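Local coordinates for putative Zn-dependent Alcohol Dehydrogenase (Rhodobacter sphaeroides, PDB 3IV6), which binds S-adenosylmethionine in a Rossmann-like domain and is probably a methyltransferase, although it is named as a putative zinc-dependent alcohol dehydrogenase, at residues L59-L64 against E85-R90; I52-R57 against V70-F75; P45-A50 against F111-N116; D33-I38 against P246-T251. One frame throughout, in Å; residues are numbered along the deposited sequence.

Contact 1. Residues L59-L64 against E85-R90; sequences LIEKAL and EALADR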
loop_
_atom_site.group_PDB
_atom_site.type_symbol
_atom_site.label_atom_id
_atom_site.label_comp_id
_atom_site.label_asym_id
_atom_site.label_seq_id
_atom_site.Cartn_x
_atom_site.Cartn_y
_atom_site.Cartn_z
ATOM N N LEU A 59 6.776 -10.524 -4.768
ATOM C CA LEU A 59 6.802 -10.785 -3.336
ATOM C C LEU A 59 5.914 -11.978 -2.979
ATOM O O LEU A 59 6.299 -12.860 -2.237
ATOM C CB LEU A 59 6.340 -9.569 -2.557
ATOM C CG LEU A 59 6.185 -9.915 -1.085
ATOM C CD1 LEU A 59 7.538 -10.372 -0.509
ATOM C CD2 LEU A 59 5.721 -8.703 -0.356
ATOM N N ILE A 60 4.718 -12.021 -3.531
ATOM C CA ILE A 60 3.835 -13.122 -3.217
ATOM C C ILE A 60 4.449 -14.433 -3.695
ATOM O O ILE A 60 4.347 -15.455 -3.030
ATOM C CB ILE A 60 2.435 -12.857 -3.806
ATOM C CG1 ILE A 60 1.743 -11.733 -3.007
ATOM C CG2 ILE A 60 1.592 -14.131 -3.861
ATOM C CD1 ILE A 60 0.823 -10.770 -3.866
ATOM N N GLU A 61 5.130 -14.395 -4.834
ATOM C CA GLU A 61 5.657 -15.613 -5.449
ATOM C C GLU A 61 6.873 -16.173 -4.680
ATOM O O GLU A 61 7.040 -17.388 -4.600
ATOM C CB GLU A 61 5.979 -15.344 -6.911
ATOM C CG GLU A 61 6.371 -16.534 -7.751
ATOM C CD GLU A 61 6.435 -16.160 -9.239
ATOM O OE1 GLU A 61 5.907 -15.073 -9.614
ATOM O OE2 GLU A 61 6.996 -16.954 -10.033
ATOM N N LYS A 62 7.707 -15.299 -4.108
ATOM C CA LYS A 62 8.795 -15.732 -3.238
ATOM C C LYS A 62 8.265 -16.301 -1.918
ATOM O O LYS A 62 8.835 -17.246 -1.364
ATOM C CB LYS A 62 9.797 -14.611 -2.967
ATOM C CG LYS A 62 10.671 -14.258 -4.158
ATOM C CD LYS A 62 11.257 -15.469 -4.865
ATOM C CE LYS A 62 12.346 -15.041 -5.861
ATOM N NZ LYS A 62 13.374 -16.071 -6.189
ATOM N N ALA A 63 7.170 -15.731 -1.425
ATOM C CA ALA A 63 6.489 -16.245 -0.245
ATOM C C ALA A 63 6.051 -17.664 -0.447
ATOM O O ALA A 63 6.225 -18.486 0.450
ATOM C CB ALA A 63 5.295 -15.438 0.047
ATOM N N LEU A 64 5.417 -17.949 -1.585
ATOM C CA LEU A 64 4.972 -19.319 -1.856
ATOM C C LEU A 64 6.179 -20.242 -2.034
ATOM O O LEU A 64 6.187 -21.362 -1.544
ATOM C CB LEU A 64 4.057 -19.398 -3.072
ATOM C CG LEU A 64 2.761 -18.572 -3.045
ATOM C CD1 LEU A 64 2.251 -18.261 -4.469
ATOM C CD2 LEU A 64 1.643 -19.205 -2.172
ATOM N N GLU A 85 -4.574 -15.270 -12.343
ATOM C CA GLU A 85 -4.155 -15.757 -13.651
ATOM C C GLU A 85 -2.639 -16.065 -13.714
ATOM O O GLU A 85 -2.235 -17.155 -14.123
ATOM C CB GLU A 85 -4.587 -14.770 -14.731
ATOM C CG GLU A 85 -4.031 -15.044 -16.112
ATOM C CD GLU A 85 -4.411 -13.950 -17.092
ATOM O OE1 GLU A 85 -3.588 -13.015 -17.301
ATOM O OE2 GLU A 85 -5.542 -14.028 -17.634
ATOM N N ALA A 86 -1.823 -15.101 -13.293
ATOM C CA ALA A 86 -0.382 -15.255 -13.221
ATOM C C ALA A 86 0.077 -16.392 -12.296
ATOM O O ALA A 86 1.208 -16.868 -12.408
ATOM C CB ALA A 86 0.244 -13.947 -12.792
ATOM N N LEU A 87 -0.787 -16.828 -11.386
ATOM C CA LEU A 87 -0.436 -17.903 -10.450
ATOM C C LEU A 87 -1.395 -19.081 -10.530
ATOM O O LEU A 87 -1.790 -19.627 -9.502
ATOM C CB LEU A 87 -0.463 -17.362 -9.020
ATOM C CG LEU A 87 0.494 -16.211 -8.716
ATOM C CD1 LEU A 87 0.185 -15.594 -7.375
ATOM C CD2 LEU A 87 1.937 -16.709 -8.761
ATOM N N ALA A 88 -1.787 -19.465 -11.739
ATOM C CA ALA A 88 -2.891 -20.403 -11.871
ATOM C C ALA A 88 -2.445 -21.814 -11.473
ATOM O O ALA A 88 -3.246 -22.664 -11.061
ATOM C CB ALA A 88 -3.465 -20.360 -13.289
ATOM N N ASP A 89 -1.147 -22.047 -11.567
ATOM C CA ASP A 89 -0.607 -23.354 -11.243
ATOM C C ASP A 89 -0.281 -23.479 -9.756
ATOM O O ASP A 89 -0.218 -24.593 -9.226
ATOM C CB ASP A 89 0.632 -23.658 -12.099
ATOM C CG ASP A 89 1.679 -22.540 -12.045
ATOM O OD1 ASP A 89 1.358 -21.412 -11.588
ATOM O OD2 ASP A 89 2.833 -22.791 -12.466
ATOM N N ARG A 90 -0.081 -22.346 -9.082
ATOM C CA ARG A 90 0.245 -22.371 -7.654
ATOM C C ARG A 90 -0.973 -22.510 -6.741
ATOM O O ARG A 90 -2.106 -22.207 -7.118
ATOM C CB ARG A 90 1.081 -21.164 -7.281
ATOM C CG ARG A 90 2.481 -21.248 -7.871
ATOM C CD ARG A 90 3.221 -19.937 -7.745
ATOM N NE ARG A 90 4.668 -20.053 -7.906
ATOM C CZ ARG A 90 5.464 -20.795 -7.133
ATOM N NH1 ARG A 90 4.964 -21.542 -6.137
ATOM N NH2 ARG A 90 6.776 -20.801 -7.374
#
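Leu64 and Leu87 share the same first torsion, CG anti to the carbonyl carbon (chi1 -59° and -60°), and each has its CB directed at the opposing segment. Glu61 differs: its CG is anti to the backbone N (chi1 -173°) and the chain stays extended, while Arg90 runs out straight from CG to NE. These settings bring the apolar groups together on one side and carry the Arg90 side chain across Glu61 and, obliquely, past Leu64. CD1 of Leu87 sits 4.1 Å from CG2 of Ile60, the two side chains crossing near a right angle, and CD1 of Leu64 lies 4.5 Å from the same Leu87 methyl. The aliphatic part of Arg90 adds to this patch, its CD being 3.8 Å from Leu64 CD1. Helix 57-65 and the end of helix 77-86 are neighbours on one side of the parallel part of the mixed sheet, the layering of an alpha/beta Rossmann-like fold; Ile60 also rests on Val72, and Leu64 on Val70, of strand 69-74 beneath. Leu87 is the first residue to leave helical geometry, so the partner here is a helix end and the turn after it. No hydrogen bond crosses between the segments. Farther out, Arg90 NE lies 3.9 Å from Glu61 CG, and the backbone O of Glu61 lies over one face of the guanidinium. Glu61 OE2 stays 4.4 Å from Arg90 NE, longer than a salt bridge, so Arg90 may add weak long-range attraction, whereas Glu61 OE1 forms a salt bridge with Arg57 NE.

Contact 2. Residues I52-R57 against V70-F75; sequences IGASTR and VTVFDF. With SAM (S-adenosylmethionine), chain E.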
loop_
_atom_site.group_PDB
_atom_site.type_symbol
_atom_site.label_atom_id
_atom_site.label_comp_id
_atom_site.label_asym_id
_atom_site.label_seq_id
_atom_site.Cartn_x
_atom_site.Cartn_y
_atom_site.Cartn_z
ATOM N N ILE A 52 -1.278 -7.975 1.845
ATOM C CA ILE A 52 -2.213 -6.957 1.382
ATOM C C ILE A 52 -1.684 -6.248 0.140
ATOM O O ILE A 52 -0.610 -5.649 0.165
ATOM C CB ILE A 52 -2.497 -5.912 2.477
ATOM C CG1 ILE A 52 -2.628 -6.590 3.841
ATOM C CG2 ILE A 52 -3.756 -5.123 2.146
ATOM C CD1 ILE A 52 -3.659 -7.697 3.877
ATOM N N GLY A 53 -2.447 -6.320 -0.946
ATOM C CA GLY A 53 -2.015 -5.774 -2.219
ATOM C C GLY A 53 -1.682 -6.853 -3.231
ATOM O O GLY A 53 -0.550 -7.331 -3.294
ATOM N N ALA A 54 -2.675 -7.239 -4.025
ATOM C CA ALA A 54 -2.497 -8.290 -5.020
ATOM C C ALA A 54 -1.558 -7.841 -6.134
ATOM O O ALA A 54 -1.236 -8.614 -7.037
ATOM C CB ALA A 54 -3.841 -8.711 -5.594
ATOM N N SER A 55 -1.120 -6.589 -6.063
ATOM C CA SER A 55 -0.245 -6.025 -7.084
ATOM C C SER A 55 1.197 -6.483 -6.890
ATOM O O SER A 55 1.991 -6.483 -7.830
ATOM C CB SER A 55 -0.317 -4.497 -7.067
ATOM O OG SER A 55 0.326 -3.968 -5.921
ATOM N N THR A 56 1.528 -6.873 -5.663
ATOM C CA THR A 56 2.897 -7.286 -5.328
ATOM C C THR A 56 3.162 -8.752 -5.700
ATOM O O THR A 56 3.475 -9.615 -4.850
ATOM C CB THR A 56 3.248 -7.041 -3.839
ATOM O OG1 THR A 56 2.464 -5.952 -3.343
ATOM C CG2 THR A 56 4.707 -6.674 -3.690
ATOM N N ARG A 57 3.096 -8.985 -7.009
ATOM C CA ARG A 57 3.133 -10.317 -7.569
ATOM C C ARG A 57 4.417 -11.117 -7.313
ATOM O O ARG A 57 4.352 -12.338 -7.181
ATOM C CB ARG A 57 2.815 -10.264 -9.065
ATOM C CG ARG A 57 2.874 -11.615 -9.725
ATOM C CD ARG A 57 4.139 -11.758 -10.503
ATOM N NE ARG A 57 4.314 -13.136 -10.940
ATOM C CZ ARG A 57 4.157 -13.558 -12.192
ATOM N NH1 ARG A 57 3.845 -12.710 -13.175
ATOM N NH2 ARG A 57 4.333 -14.844 -12.461
ATOM N N VAL A 70 0.143 -18.759 1.933
ATOM C CA VAL A 70 -0.157 -17.361 1.605
ATOM C C VAL A 70 -1.581 -17.085 1.209
ATOM O O VAL A 70 -2.148 -17.759 0.375
ATOM C CB VAL A 70 0.675 -16.932 0.413
ATOM C CG1 VAL A 70 0.450 -15.471 0.101
ATOM C CG2 VAL A 70 2.140 -17.257 0.662
ATOM N N THR A 71 -2.142 -16.061 1.814
ATOM C CA THR A 71 -3.440 -15.521 1.449
ATOM C C THR A 71 -3.184 -14.091 0.973
ATOM O O THR A 71 -2.469 -13.351 1.636
ATOM C CB THR A 71 -4.415 -15.492 2.686
ATOM O OG1 THR A 71 -4.754 -16.825 3.090
ATOM C CG2 THR A 71 -5.684 -14.768 2.353
ATOM N N VAL A 72 -3.756 -13.698 -0.160
ATOM C CA VAL A 72 -3.650 -12.318 -0.619
ATOM C C VAL A 72 -4.980 -11.603 -0.467
ATOM O O VAL A 72 -6.017 -12.164 -0.800
ATOM C CB VAL A 72 -3.271 -12.243 -2.104
ATOM C CG1 VAL A 72 -3.216 -10.778 -2.586
ATOM C CG2 VAL A 72 -1.969 -13.013 -2.372
ATOM N N PHE A 73 -4.936 -10.368 0.030
ATOM C CA PHE A 73 -6.108 -9.511 0.153
ATOM C C PHE A 73 -5.963 -8.301 -0.745
ATOM O O PHE A 73 -4.896 -7.705 -0.833
ATOM C CB PHE A 73 -6.285 -9.059 1.590
ATOM C CG PHE A 73 -6.574 -10.187 2.534
ATOM C CD1 PHE A 73 -7.716 -10.970 2.372
ATOM C CD2 PHE A 73 -5.704 -10.482 3.598
ATOM C CE1 PHE A 73 -8.002 -11.997 3.235
ATOM C CE2 PHE A 73 -5.978 -11.549 4.484
ATOM C CZ PHE A 73 -7.128 -12.296 4.297
ATOM N N ASP A 74 -7.042 -7.935 -1.416
ATOM C CA ASP A 74 -7.045 -6.751 -2.263
ATOM C C ASP A 74 -8.474 -6.250 -2.441
ATOM O O ASP A 74 -9.428 -7.051 -2.474
ATOM C CB ASP A 74 -6.428 -7.068 -3.639
ATOM C CG ASP A 74 -5.916 -5.830 -4.348
ATOM O OD1 ASP A 74 -6.753 -5.003 -4.786
ATOM O OD2 ASP A 74 -4.674 -5.684 -4.436
ATOM N N PHE A 75 -8.635 -4.932 -2.553
ATOM C CA PHE A 75 -9.984 -4.378 -2.673
ATOM C C PHE A 75 -10.482 -4.196 -4.110
ATOM O O PHE A 75 -11.519 -3.587 -4.340
ATOM C CB PHE A 75 -10.142 -3.112 -1.826
ATOM C CG PHE A 75 -9.496 -1.916 -2.405
ATOM C CD1 PHE A 75 -8.586 -2.039 -3.456
ATOM C CD2 PHE A 75 -9.779 -0.662 -1.903
ATOM C CE1 PHE A 75 -7.974 -0.926 -4.014
ATOM C CE2 PHE A 75 -9.159 0.447 -2.447
ATOM C CZ PHE A 75 -8.250 0.308 -3.512
HETATM N N SAM E . 1.486 -1.568 -5.602
HETATM C CA SAM E . 2.755 -1.236 -4.979
HETATM C C SAM E . 3.600 -2.474 -4.768
HETATM O O SAM E . 3.227 -3.615 -5.075
HETATM O OXT SAM E . 4.697 -2.286 -4.295
HETATM C CB SAM E . 2.553 -0.440 -3.695
HETATM C CG SAM E . 1.131 0.083 -3.455
HETATM S SD SAM E . -0.077 -1.091 -2.761
HETATM C CE SAM E . 0.824 -2.666 -2.739
HETATM C "C5'" SAM E . -1.344 -1.213 -4.074
HETATM C "C4'" SAM E . -2.193 -2.478 -4.143
HETATM O "O4'" SAM E . -2.991 -2.583 -2.978
HETATM C "C3'" SAM E . -3.175 -2.467 -5.301
HETATM O "O3'" SAM E . -3.259 -3.793 -5.772
HETATM C "C2'" SAM E . -4.509 -2.117 -4.675
HETATM O "O2'" SAM E . -5.580 -2.774 -5.320
HETATM C "C1'" SAM E . -4.371 -2.631 -3.253
HETATM N N9 SAM E . -5.086 -1.775 -2.297
HETATM C C8 SAM E . -5.031 -0.407 -2.233
HETATM N N7 SAM E . -5.849 0.017 -1.233
HETATM C C5 SAM E . -6.436 -1.061 -0.642
HETATM C C6 SAM E . -7.348 -1.189 0.423
HETATM N N6 SAM E . -7.837 -0.137 1.084
HETATM N N1 SAM E . -7.768 -2.448 0.773
HETATM C C2 SAM E . -7.299 -3.547 0.064
HETATM N N3 SAM E . -6.397 -3.437 -0.966
HETATM C C4 SAM E . -5.969 -2.203 -1.320
#
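The Phe75 ring lies with one face over the adenine of S-adenosylmethionine, SAM C5 3.4 Å above the ring plane near its centre. The Phe73 ring has Thr71 CG2 over one face, offset toward the rim, and at its edge Ile52 CD1 comes within 3.5 Å of Phe73 CD2. An alanine in place of Phe75 removes the ring against the adenine and would probably weaken binding of the base. Asp74, with CG anti to the backbone N, turns its carboxylate to the ribose: OD1 accepts from SAM O2' at 2.6 Å, OD2 from SAM O3' at 2.7 Å. OD2 also takes the Ala54 N-H on its anti lone pair (2.6 Å from Ala54 N), so the loop positions the acid. Such an acid ending the second strand is familiar from class I methyltransferases. Gly53 N donates almost straight to Phe73 O at 2.8 Å; a CB at Gly53 would meet SAM CE and, at phi 109° and psi 92°, the preceding carbonyl O. Ser55 OG accepts from SAM N at 2.7 Å. The loop runs from strand 48-52, beside and parallel to strand 69-74 in the mixed sheet, into helix 57-65, with Ala54 against Leu83 of helix 77-86.

Contact 3. Residues P45-A50 against F111-N116; sequences PGSTVA and FDFVLN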
loop_
_atom_site.group_PDB
_atom_site.type_symbol
_atom_site.label_atom_id
_atom_site.label_comp_id
_atom_site.label_asym_id
_atom_site.label_seq_id
_atom_site.Cartn_x
_atom_site.Cartn_y
_atom_site.Cartn_z
ATOM N N PRO A 45 8.989 -22.308 6.145
ATOM C CA PRO A 45 7.886 -23.064 5.525
ATOM C C PRO A 45 6.799 -23.441 6.538
ATOM O O PRO A 45 7.059 -23.820 7.648
ATOM C CB PRO A 45 8.581 -24.311 4.934
ATOM C CG PRO A 45 10.044 -23.921 4.816
ATOM C CD PRO A 45 10.300 -22.958 5.956
ATOM N N GLY A 46 5.547 -23.280 6.164
ATOM C CA GLY A 46 4.488 -23.602 7.092
ATOM C C GLY A 46 3.874 -22.397 7.738
ATOM O O GLY A 46 2.778 -22.494 8.277
ATOM N N SER A 47 4.578 -21.270 7.679
ATOM C CA SER A 47 4.102 -20.024 8.273
ATOM C C SER A 47 2.858 -19.568 7.535
ATOM O O SER A 47 2.769 -19.772 6.318
ATOM C CB SER A 47 5.178 -18.940 8.182
ATOM O OG SER A 47 6.326 -19.295 8.922
ATOM N N THR A 48 1.892 -18.994 8.260
ATOM C CA THR A 48 0.781 -18.296 7.591
ATOM C C THR A 48 1.058 -16.809 7.359
ATOM O O THR A 48 1.284 -16.045 8.316
ATOM C CB THR A 48 -0.571 -18.466 8.288
ATOM O OG1 THR A 48 -0.467 -18.085 9.668
ATOM C CG2 THR A 48 -1.014 -19.892 8.176
ATOM N N VAL A 49 1.011 -16.419 6.082
ATOM C CA VAL A 49 1.366 -15.075 5.650
ATOM C C VAL A 49 0.217 -14.440 4.889
ATOM O O VAL A 49 -0.313 -15.030 3.965
ATOM C CB VAL A 49 2.597 -15.107 4.698
ATOM C CG1 VAL A 49 2.910 -13.717 4.182
ATOM C CG2 VAL A 49 3.796 -15.772 5.367
ATOM N N ALA A 50 -0.146 -13.220 5.250
ATOM C CA ALA A 50 -1.124 -12.452 4.472
ATOM C C ALA A 50 -0.400 -11.326 3.781
ATOM O O ALA A 50 0.248 -10.517 4.445
ATOM C CB ALA A 50 -2.155 -11.882 5.378
ATOM N N PHE A 111 -3.209 -15.020 11.033
ATOM C CA PHE A 111 -1.928 -15.039 10.309
ATOM C C PHE A 111 -0.709 -14.817 11.206
ATOM O O PHE A 111 -0.788 -14.039 12.150
ATOM C CB PHE A 111 -1.969 -14.022 9.168
ATOM C CG PHE A 111 -3.033 -14.312 8.168
ATOM C CD1 PHE A 111 -2.805 -15.211 7.139
ATOM C CD2 PHE A 111 -4.265 -13.730 8.272
ATOM C CE1 PHE A 111 -3.797 -15.515 6.218
ATOM C CE2 PHE A 111 -5.253 -14.036 7.354
ATOM C CZ PHE A 111 -5.013 -14.947 6.325
ATOM N N ASP A 112 0.403 -15.501 10.922
ATOM C CA ASP A 112 1.654 -15.210 11.639
ATOM C C ASP A 112 2.274 -13.867 11.190
ATOM O O ASP A 112 2.856 -13.125 12.006
ATOM C CB ASP A 112 2.694 -16.310 11.423
ATOM C CG ASP A 112 2.287 -17.640 12.025
ATOM O OD1 ASP A 112 2.554 -18.677 11.379
ATOM O OD2 ASP A 112 1.709 -17.644 13.143
ATOM N N PHE A 113 2.149 -13.581 9.889
ATOM C CA PHE A 113 2.704 -12.376 9.282
ATOM C C PHE A 113 1.741 -11.670 8.346
ATOM O O PHE A 113 1.035 -12.303 7.562
ATOM C CB PHE A 113 3.984 -12.696 8.520
ATOM C CG PHE A 113 5.086 -13.212 9.384
ATOM C CD1 PHE A 113 5.938 -12.336 10.028
ATOM C CD2 PHE A 113 5.269 -14.578 9.558
ATOM C CE1 PHE A 113 6.961 -12.813 10.826
ATOM C CE2 PHE A 113 6.271 -15.060 10.348
ATOM C CZ PHE A 113 7.126 -14.182 10.985
ATOM N N VAL A 114 1.714 -10.342 8.442
ATOM C CA VAL A 114 1.023 -9.542 7.438
ATOM C C VAL A 114 2.062 -8.648 6.795
ATOM O O VAL A 114 2.740 -7.862 7.470
ATOM C CB VAL A 114 -0.108 -8.693 8.048
ATOM C CG1 VAL A 114 -0.440 -7.470 7.147
ATOM C CG2 VAL A 114 -1.349 -9.538 8.297
ATOM N N LEU A 115 2.221 -8.805 5.491
ATOM C CA LEU A 115 3.147 -7.976 4.712
ATOM C C LEU A 115 2.418 -6.994 3.758
ATOM O O LEU A 115 1.377 -7.317 3.176
ATOM C CB LEU A 115 4.106 -8.864 3.913
ATOM C CG LEU A 115 4.533 -10.170 4.572
ATOM C CD1 LEU A 115 5.305 -11.013 3.593
ATOM C CD2 LEU A 115 5.307 -9.953 5.854
ATOM N N ASN A 116 2.950 -5.780 3.629
ATOM C CA ASN A 116 2.601 -4.936 2.484
ATOM C C ASN A 116 3.679 -3.920 2.138
ATOM O O ASN A 116 4.381 -3.419 3.036
ATOM C CB ASN A 116 1.237 -4.260 2.671
ATOM C CG ASN A 116 1.106 -3.536 4.013
ATOM O OD1 ASN A 116 0.599 -4.096 4.983
ATOM N ND2 ASN A 116 1.517 -2.275 4.049
HETATM O O HOH W 1 2.577 -21.552 11.215
#
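Asp112 OD1 is gripped twice: Thr48 N donates to it at 3.2 Å, from above the carboxylate plane, and a water that also bonds Gly46 O donates to OD1 at 2.9 Å. Thr48 O likewise meets two successive N-H groups, but one bond is weak: Phe113 N donates at 3.0 Å, nearly along the C=O axis, while the bond from Asp112 N is bent to 124°. The same Asp112 N-H is shared, its better bond going to Thr48 OG1 (3.0 Å), a hydroxyl placed between backbone N and carbonyl carbon (chi1 54°). These bonds join Asp112 to the start of strand 48-52. Beyond it the parallel pairing is regular: Ala50 N donates to Phe113 O and Leu115 N to Ala50 O, both at 2.8 Å. On the side of Ala50 and Val114, Phe111 turns its ring so that Ala50 CB sits 3.8 Å from the ring centroid and 12° off its normal, a CH-pi contact over the face. On the side of Val49 and Phe113, Val49 CG1 meets Leu115 CD1 at 3.7 Å. Strands 48-52 and 113-117 are the adjoining first and fourth strands in a 3-2-1-4-5-7-6 order, with 251-258 antiparallel to its neighbours, the class I methyltransferase topology.

Contact 4. Residues D33-I38 against P246-T251; sequences DRENDI and PDAPNT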
loop_
_atom_site.group_PDB
_atom_site.type_symbol
_atom_site.label_atom_id
_atom_site.label_comp_id
_atom_site.label_asym_id
_atom_site.label_seq_id
_atom_site.Cartn_x
_atom_site.Cartn_y
_atom_site.Cartn_z
ATOM N N ASP A 33 14.427 -7.783 -5.842
ATOM C CA ASP A 33 14.702 -9.118 -5.299
ATOM C C ASP A 33 15.164 -9.036 -3.825
ATOM O O ASP A 33 14.568 -9.665 -2.940
ATOM C CB ASP A 33 15.722 -9.884 -6.144
ATOM C CG ASP A 33 15.202 -10.251 -7.537
ATOM O OD1 ASP A 33 14.005 -10.015 -7.849
ATOM O OD2 ASP A 33 16.024 -10.779 -8.325
ATOM N N ARG A 34 16.190 -8.230 -3.561
ATOM C CA ARG A 34 16.711 -8.114 -2.222
ATOM C C ARG A 34 15.644 -7.793 -1.197
ATOM O O ARG A 34 15.656 -8.324 -0.044
ATOM C CB ARG A 34 17.758 -7.011 -2.177
ATOM C CG ARG A 34 19.067 -7.488 -1.675
ATOM C CD ARG A 34 19.826 -8.244 -2.790
ATOM N NE ARG A 34 20.315 -9.508 -2.275
ATOM C CZ ARG A 34 21.233 -10.240 -2.872
ATOM N NH1 ARG A 34 21.602 -11.387 -2.330
ATOM N NH2 ARG A 34 21.777 -9.814 -3.996
ATOM N N GLU A 35 14.751 -6.884 -1.607
ATOM C CA GLU A 35 13.715 -6.384 -0.716
ATOM C C GLU A 35 12.608 -7.419 -0.455
ATOM O O GLU A 35 12.090 -7.503 0.658
ATOM C CB GLU A 35 13.158 -5.085 -1.257
ATOM C CG GLU A 35 14.156 -3.977 -1.182
ATOM C CD GLU A 35 13.691 -2.700 -1.833
ATOM O OE1 GLU A 35 12.841 -2.737 -2.763
ATOM O OE2 GLU A 35 14.208 -1.654 -1.405
ATOM N N ASN A 36 12.249 -8.193 -1.482
ATOM C CA ASN A 36 11.387 -9.343 -1.288
ATOM C C ASN A 36 11.949 -10.226 -0.167
ATOM O O ASN A 36 11.240 -10.594 0.769
ATOM C CB ASN A 36 11.251 -10.158 -2.576
ATOM C CG ASN A 36 10.370 -9.477 -3.623
ATOM O OD1 ASN A 36 9.629 -8.546 -3.327
ATOM N ND2 ASN A 36 10.449 -9.949 -4.843
ATOM N N ASP A 37 13.247 -10.518 -0.251
ATOM C CA ASP A 37 13.958 -11.258 0.774
ATOM C C ASP A 37 13.892 -10.641 2.188
ATOM O O ASP A 37 13.668 -11.345 3.174
ATOM C CB ASP A 37 15.392 -11.484 0.319
ATOM C CG ASP A 37 15.474 -12.404 -0.882
ATOM O OD1 ASP A 37 14.412 -12.955 -1.279
ATOM O OD2 ASP A 37 16.588 -12.579 -1.439
ATOM N N ILE A 38 14.084 -9.339 2.299
ATOM C CA ILE A 38 13.995 -8.696 3.598
ATOM C C ILE A 38 12.593 -8.775 4.212
ATOM O O ILE A 38 12.441 -8.900 5.423
ATOM C CB ILE A 38 14.443 -7.236 3.489
ATOM C CG1 ILE A 38 15.933 -7.174 3.183
ATOM C CG2 ILE A 38 14.088 -6.433 4.745
ATOM C CD1 ILE A 38 16.375 -5.842 2.593
ATOM N N PRO A 246 17.171 -0.851 0.744
ATOM C CA PRO A 246 18.349 -0.617 -0.098
ATOM C C PRO A 246 17.978 0.059 -1.414
ATOM O O PRO A 246 18.557 1.089 -1.762
ATOM C CB PRO A 246 18.870 -2.030 -0.362
ATOM C CG PRO A 246 17.663 -2.893 -0.271
ATOM C CD PRO A 246 16.794 -2.274 0.786
ATOM N N ASP A 247 17.023 -0.520 -2.134
ATOM C CA ASP A 247 16.784 -0.155 -3.525
ATOM C C ASP A 247 15.720 0.932 -3.635
ATOM O O ASP A 247 15.921 1.945 -4.304
ATOM C CB ASP A 247 16.367 -1.383 -4.338
ATOM C CG ASP A 247 17.450 -2.443 -4.388
ATOM O OD1 ASP A 247 17.110 -3.644 -4.356
ATOM O OD2 ASP A 247 18.642 -2.074 -4.459
ATOM N N ALA A 248 14.587 0.714 -2.975
ATOM C CA ALA A 248 13.439 1.602 -3.108
ATOM C C ALA A 248 13.779 3.015 -2.644
ATOM O O ALA A 248 14.800 3.236 -1.995
ATOM C CB ALA A 248 12.253 1.056 -2.329
ATOM N N PRO A 249 12.916 3.967 -2.984
ATOM C CA PRO A 249 13.243 5.390 -2.840
ATOM C C PRO A 249 12.913 5.909 -1.445
ATOM O O PRO A 249 11.741 6.101 -1.120
ATOM C CB PRO A 249 12.337 6.057 -3.877
ATOM C CG PRO A 249 12.134 5.014 -4.917
ATOM C CD PRO A 249 12.104 3.702 -4.184
ATOM N N ASN A 250 13.942 6.130 -0.633
ATOM C CA ASN A 250 13.751 6.611 0.730
ATOM C C ASN A 250 12.621 5.882 1.447
ATOM O O ASN A 250 11.725 6.508 2.014
ATOM C CB ASN A 250 13.490 8.119 0.734
ATOM C CG ASN A 250 13.852 8.769 2.055
ATOM O OD1 ASN A 250 14.882 8.457 2.653
ATOM N ND2 ASN A 250 13.003 9.679 2.519
ATOM N N THR A 251 12.667 4.554 1.417
ATOM C CA THR A 251 11.539 3.738 1.849
ATOM C C THR A 251 11.877 2.953 3.112
ATOM O O THR A 251 12.746 2.081 3.099
ATOM C CB THR A 251 11.100 2.755 0.748
ATOM O OG1 THR A 251 10.350 3.456 -0.253
ATOM C CG2 THR A 251 10.239 1.646 1.335
#
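Glu35 and Pro246 run antiparallel alongside each other, the extended glutamate chain laying its CG 3.7 Å from Pro246 CD while its carboxylate continues to the next peptides. CG is anti to the carbonyl carbon (chi1 -69°), which sends the chain from helix 33-39 into the loop. There OE2 is gripped twice. Ala248 N donates at 2.9 Å onto the syn lone pair, almost straight at 172°, whereas Asp247 N, 3.1 Å from the same OE2, comes from above the carboxylate plane. OE1 is bonded to Ser32 N, so both oxygens are occupied. One turn on, Ile38 and Pro246 meet tip to tip, CD1 of Ile38 lying 4.0 Å from Pro246 CD. The Glu35 and Asp247 side chains cross at a slant, with their carboxylate planes 51° apart, and Asp247 OD1 is bonded to Ser32 OG. This fastens helix 33-39 to the loop joining strands 237-244 and 251-258, away from the residues that bind S-adenosylmethionine. An alanine in place of Glu35 removes the acceptor of the Asp247, Ala248 and Ser32 N-H groups and would probably loosen the loop's hold on helix 33-39. A buried carboxylate with three N-H donors is likely to stay ionised, although Asp247 OD1, 4.6 Å from Glu35 OE2, would oppose this somewhat.

Contacts 1, 2 and 3 lie on the same side of the chain's centre, and contacts 2 and 3 share one sheet through the neighbouring strands 69-74 and 48-52, their centres about 12 Å apart. Contact 1 covers that sheet with helices 57-65 and 77-86. The centres of contacts 1 and 2 are about 11 Å apart. Along the chain the segments of contacts 1 and 2 alternate, as expected of consecutive strand-helix units, and both nest inside the loop closed by contact 3. Contact 4 encloses all three, its centre about 18 to 19 Å from theirs, tying helix 33-39 before the first strand to the loop before the last. Contact 4 thus joins early and late parts of the chain around the segments that line the cofactor site.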